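Local coordinates for protein NolR (Sinorhizobium fredii, PDB 4OMZ) that probably binds DNA through a winged helix-turn-helix of the ArsR type and regulates the transcription of rhizobial nodulation and symbiosis genes, at residues Leu35-Val45 / Thr80-Met91. Sequence-based numbering, arbitrary orientation.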
loop_
_atom_site.group_PDB
_atom_site.type_symbol
_atom_site.label_atom_id
_atom_site.label_comp_id
_atom_site.label_asym_id
_atom_site.label_seq_id
_atom_site.Cartn_x
_atom_site.Cartn_y
_atom_site.Cartn_z
ATOM N N LEU A 35 -2.478 2.832 -12.328
ATOM C CA LEU A 35 -1.328 1.939 -12.467
ATOM C C LEU A 35 -1.692 0.644 -13.182
ATOM O O LEU A 35 -0.881 0.097 -13.923
ATOM C CB LEU A 35 -0.719 1.616 -11.096
ATOM C CG LEU A 35 0.177 2.698 -10.494
ATOM C CD1 LEU A 35 0.466 2.405 -9.042
ATOM C CD2 LEU A 35 1.467 2.819 -11.282
ATOM N N ASP A 36 -2.909 0.157 -12.959
ATOM C CA ASP A 36 -3.389 -1.027 -13.666
ATOM C C ASP A 36 -3.394 -0.740 -15.169
ATOM O O ASP A 36 -2.741 -1.433 -15.981
ATOM C CB ASP A 36 -4.785 -1.407 -13.173
ATOM C CG ASP A 36 -5.071 -2.889 -13.311
ATOM O OD1 ASP A 36 -4.354 -3.691 -12.677
ATOM O OD2 ASP A 36 -6.016 -3.253 -14.042
ATOM N N SER A 37 -4.063 0.352 -15.521
ATOM C CA SER A 37 -4.179 0.747 -16.911
ATOM C C SER A 37 -2.811 0.988 -17.559
ATOM O O SER A 37 -2.556 0.526 -18.667
ATOM C CB SER A 37 -5.046 1.999 -17.012
ATOM O OG SER A 37 -6.259 1.825 -16.307
ATOM N N LEU A 38 -1.931 1.688 -16.854
ATOM C CA LEU A 38 -0.606 2.017 -17.369
ATOM C C LEU A 38 0.299 0.796 -17.453
ATOM O O LEU A 38 1.245 0.776 -18.242
ATOM C CB LEU A 38 0.048 3.088 -16.498
ATOM C CG LEU A 38 -0.571 4.478 -16.617
ATOM C CD1 LEU A 38 0.289 5.516 -15.914
ATOM C CD2 LEU A 38 -0.745 4.829 -18.086
ATOM N N VAL A 39 0.029 -0.215 -16.635
ATOM C CA VAL A 39 0.793 -1.449 -16.752
ATOM C C VAL A 39 0.368 -2.187 -18.012
ATOM O O VAL A 39 1.201 -2.799 -18.682
ATOM C CB VAL A 39 0.614 -2.371 -15.518
ATOM C CG1 VAL A 39 0.842 -3.827 -15.889
ATOM C CG2 VAL A 39 1.564 -1.960 -14.411
ATOM N N LYS A 40 -0.900 -2.076 -18.401
ATOM C CA LYS A 40 -1.291 -2.923 -19.529
ATOM C C LYS A 40 -1.339 -2.172 -20.862
ATOM O O LYS A 40 -1.517 -2.796 -21.911
ATOM C CB LYS A 40 -2.649 -3.597 -19.288
ATOM C CG LYS A 40 -3.124 -3.602 -17.857
ATOM C CD LYS A 40 -2.456 -4.704 -17.054
ATOM C CE LYS A 40 -3.266 -5.086 -15.826
ATOM N NZ LYS A 40 -4.432 -5.949 -16.177
ATOM N N GLU A 41 -1.141 -0.854 -20.838
ATOM C CA GLU A 41 -1.101 -0.083 -22.081
ATOM C C GLU A 41 -0.530 1.338 -21.927
ATOM O O GLU A 41 -0.581 1.918 -20.843
ATOM C CB GLU A 41 -2.529 -0.056 -22.640
ATOM C CG GLU A 41 -3.551 0.284 -21.561
ATOM C CD GLU A 41 -5.003 0.130 -21.989
ATOM O OE1 GLU A 41 -5.308 0.240 -23.197
ATOM O OE2 GLU A 41 -5.842 -0.103 -21.088
ATOM N N GLU A 42 0.003 1.889 -23.018
ATOM C CA GLU A 42 0.342 3.315 -23.107
ATOM C C GLU A 42 -0.879 4.200 -23.305
ATOM O O GLU A 42 -1.781 3.857 -24.067
ATOM C CB GLU A 42 1.302 3.607 -24.261
ATOM C CG GLU A 42 2.731 3.162 -24.118
ATOM C CD GLU A 42 3.610 3.789 -25.196
ATOM O OE1 GLU A 42 3.356 3.536 -26.396
ATOM O OE2 GLU A 42 4.551 4.539 -24.847
ATOM N N MET A 43 -0.901 5.346 -22.635
ATOM C CA MET A 43 -1.998 6.292 -22.799
ATOM C C MET A 43 -1.572 7.749 -22.741
ATOM O O MET A 43 -0.733 8.138 -21.923
ATOM C CB MET A 43 -3.083 6.066 -21.749
ATOM C CG MET A 43 -3.836 4.774 -21.910
ATOM S SD MET A 43 -5.291 4.720 -20.868
ATOM C CE MET A 43 -5.082 3.091 -20.188
ATOM N N ALA A 44 -2.165 8.551 -23.621
ATOM C CA ALA A 44 -2.030 9.987 -23.516
ATOM C C ALA A 44 -2.898 10.378 -22.335
ATOM O O ALA A 44 -3.846 9.670 -21.999
ATOM C CB ALA A 44 -2.464 10.681 -24.785
ATOM N N VAL A 45 -2.585 11.508 -21.718
ATOM C CA VAL A 45 -3.217 11.898 -20.465
ATOM C C VAL A 45 -4.752 11.941 -20.549
ATOM O O VAL A 45 -5.434 11.593 -19.587
ATOM C CB VAL A 45 -2.675 13.263 -20.004
ATOM C CG1 VAL A 45 -3.316 13.689 -18.699
ATOM C CG2 VAL A 45 -1.166 13.178 -19.821
ATOM N N THR A 80 2.579 15.639 -27.212
ATOM C CA THR A 80 1.702 14.709 -26.528
ATOM C C THR A 80 2.557 13.795 -25.670
ATOM O O THR A 80 3.517 13.188 -26.148
ATOM C CB THR A 80 0.873 13.870 -27.526
ATOM O OG1 THR A 80 0.154 14.743 -28.407
ATOM C CG2 THR A 80 -0.114 12.967 -26.792
ATOM N N ILE A 81 2.201 13.699 -24.395
ATOM C CA ILE A 81 2.912 12.814 -23.494
ATOM C C ILE A 81 2.152 11.506 -23.337
ATOM O O ILE A 81 0.945 11.500 -23.090
ATOM C CB ILE A 81 3.126 13.461 -22.105
ATOM C CG1 ILE A 81 3.845 14.807 -22.236
ATOM C CG2 ILE A 81 3.913 12.526 -21.195
ATOM C CD1 ILE A 81 5.269 14.703 -22.747
ATOM N N TYR A 82 2.871 10.403 -23.498
ATOM C CA TYR A 82 2.316 9.075 -23.297
ATOM C C TYR A 82 2.938 8.461 -22.060
ATOM O O TYR A 82 4.164 8.345 -21.965
ATOM C CB TYR A 82 2.557 8.179 -24.514
ATOM C CG TYR A 82 1.766 8.594 -25.733
ATOM C CD1 TYR A 82 0.441 8.204 -25.886
ATOM C CD2 TYR A 82 2.342 9.366 -26.731
ATOM C CE1 TYR A 82 -0.293 8.578 -26.994
ATOM C CE2 TYR A 82 1.615 9.748 -27.844
ATOM C CZ TYR A 82 0.298 9.349 -27.971
ATOM O OH TYR A 82 -0.434 9.724 -29.077
ATOM N N TYR A 83 2.080 8.073 -21.122
ATOM C CA TYR A 83 2.504 7.485 -19.859
ATOM C C TYR A 83 2.425 5.967 -19.897
ATOM O O TYR A 83 1.551 5.399 -20.552
ATOM C CB TYR A 83 1.643 8.011 -18.712
ATOM C CG TYR A 83 1.999 9.406 -18.257
ATOM C CD1 TYR A 83 1.569 10.522 -18.962
ATOM C CD2 TYR A 83 2.755 9.606 -17.111
ATOM C CE1 TYR A 83 1.888 11.801 -18.538
ATOM C CE2 TYR A 83 3.081 10.878 -16.683
ATOM C CZ TYR A 83 2.647 11.971 -17.397
ATOM O OH TYR A 83 2.976 13.236 -16.963
ATOM N N SER A 84 3.346 5.314 -19.199
ATOM C CA SER A 84 3.278 3.867 -19.029
ATOM C C SER A 84 3.908 3.512 -17.699
ATOM O O SER A 84 4.484 4.371 -17.043
ATOM C CB SER A 84 3.983 3.138 -20.176
ATOM O OG SER A 84 5.312 3.600 -20.332
ATOM N N SER A 85 3.785 2.259 -17.282
ATOM C CA SER A 85 4.537 1.798 -16.126
ATOM C C SER A 85 5.163 0.445 -16.370
ATOM O O SER A 85 4.474 -0.527 -16.677
ATOM C CB SER A 85 3.657 1.725 -14.883
ATOM O OG SER A 85 4.441 1.352 -13.763
ATOM N N SER A 86 6.478 0.393 -16.222
ATOM C CA SER A 86 7.213 -0.853 -16.311
ATOM C C SER A 86 7.880 -1.148 -14.968
ATOM O O SER A 86 8.879 -1.861 -14.895
ATOM C CB SER A 86 8.231 -0.785 -17.442
ATOM O OG SER A 86 7.577 -0.917 -18.694
ATOM N N SER A 87 7.306 -0.582 -13.908
ATOM C CA SER A 87 7.833 -0.702 -12.552
ATOM C C SER A 87 7.738 -2.117 -11.979
ATOM O O SER A 87 6.645 -2.665 -11.821
ATOM C CB SER A 87 7.095 0.268 -11.625
ATOM O OG SER A 87 7.410 0.015 -10.266
ATOM N N ASP A 88 8.883 -2.701 -11.652
ATOM C CA ASP A 88 8.897 -4.028 -11.052
ATOM C C ASP A 88 8.171 -4.034 -9.699
ATOM O O ASP A 88 7.468 -4.991 -9.365
ATOM C CB ASP A 88 10.332 -4.527 -10.895
ATOM C CG ASP A 88 10.407 -5.843 -10.151
ATOM O OD1 ASP A 88 10.155 -6.891 -10.778
ATOM O OD2 ASP A 88 10.726 -5.826 -8.943
ATOM N N SER A 89 8.351 -2.965 -8.928
ATOM C CA SER A 89 7.673 -2.802 -7.642
ATOM C C SER A 89 6.149 -2.826 -7.782
ATOM O O SER A 89 5.455 -3.602 -7.103
ATOM C CB SER A 89 8.094 -1.487 -6.990
ATOM O OG SER A 89 9.473 -1.486 -6.685
ATOM N N VAL A 90 5.641 -1.967 -8.663
ATOM C CA VAL A 90 4.208 -1.880 -8.908
ATOM C C VAL A 90 3.685 -3.238 -9.346
ATOM O O VAL A 90 2.648 -3.692 -8.874
ATOM C CB VAL A 90 3.862 -0.815 -9.982
ATOM C CG1 VAL A 90 2.404 -0.937 -10.405
ATOM C CG2 VAL A 90 4.136 0.579 -9.448
ATOM N N MET A 91 4.422 -3.906 -10.224
ATOM C CA MET A 91 3.978 -5.202 -10.704
ATOM C C MET A 91 3.943 -6.247 -9.595
ATOM O O MET A 91 3.042 -7.086 -9.563
ATOM C CB MET A 91 4.861 -5.674 -11.860
ATOM C CG MET A 91 4.387 -5.141 -13.200
ATOM S SD MET A 91 5.628 -5.204 -14.498
ATOM C CE MET A 91 5.315 -3.627 -15.281
HETATM O O HOH W 1 4.283 -2.588 -19.323
#
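L35 and L38, on helix 29-40, pack against V90 and Y83 where the wing of this ArsR-type winged helix-turn-helix runs into helix 88-101. L35 spreads both methyls over the two methyl branches of V90, with CD2 3.9 Å from V90 CG2, while M26 and L66 close round the same leucine. Cut back to alanine, L35 would lose both methyls, and a gap would probably open beside V90, with V39 left as the valine's neighbour on the helix. One turn on, L38 lies alongside Y83, CD1 4.0 Å from Y83 CB; chi1 of Y83 (-77°) sets its CG anti to the carbonyl carbon, and the ring reaches V45, whose CG2 sits 3.6 Å from Y83 CE1. Beyond L38 the short, weakly bonded strand 43-44 runs antiparallel to wing strand 80-84. M43 and Y83 form a hydrogen-bonded pair: Y83 N gives to M43 O at 2.9 Å, and M43 N returns a bond to Y83 O in the carbonyl plane. At the polar margin, the E42 side chain crosses that of Y82 at about a right angle, its carboxylate plane turned 35° from the ring, and OE2 forms a salt bridge with R75. Where the helix ends, S85 N reaches L38 O at 3.1 Å from above the carbonyl plane.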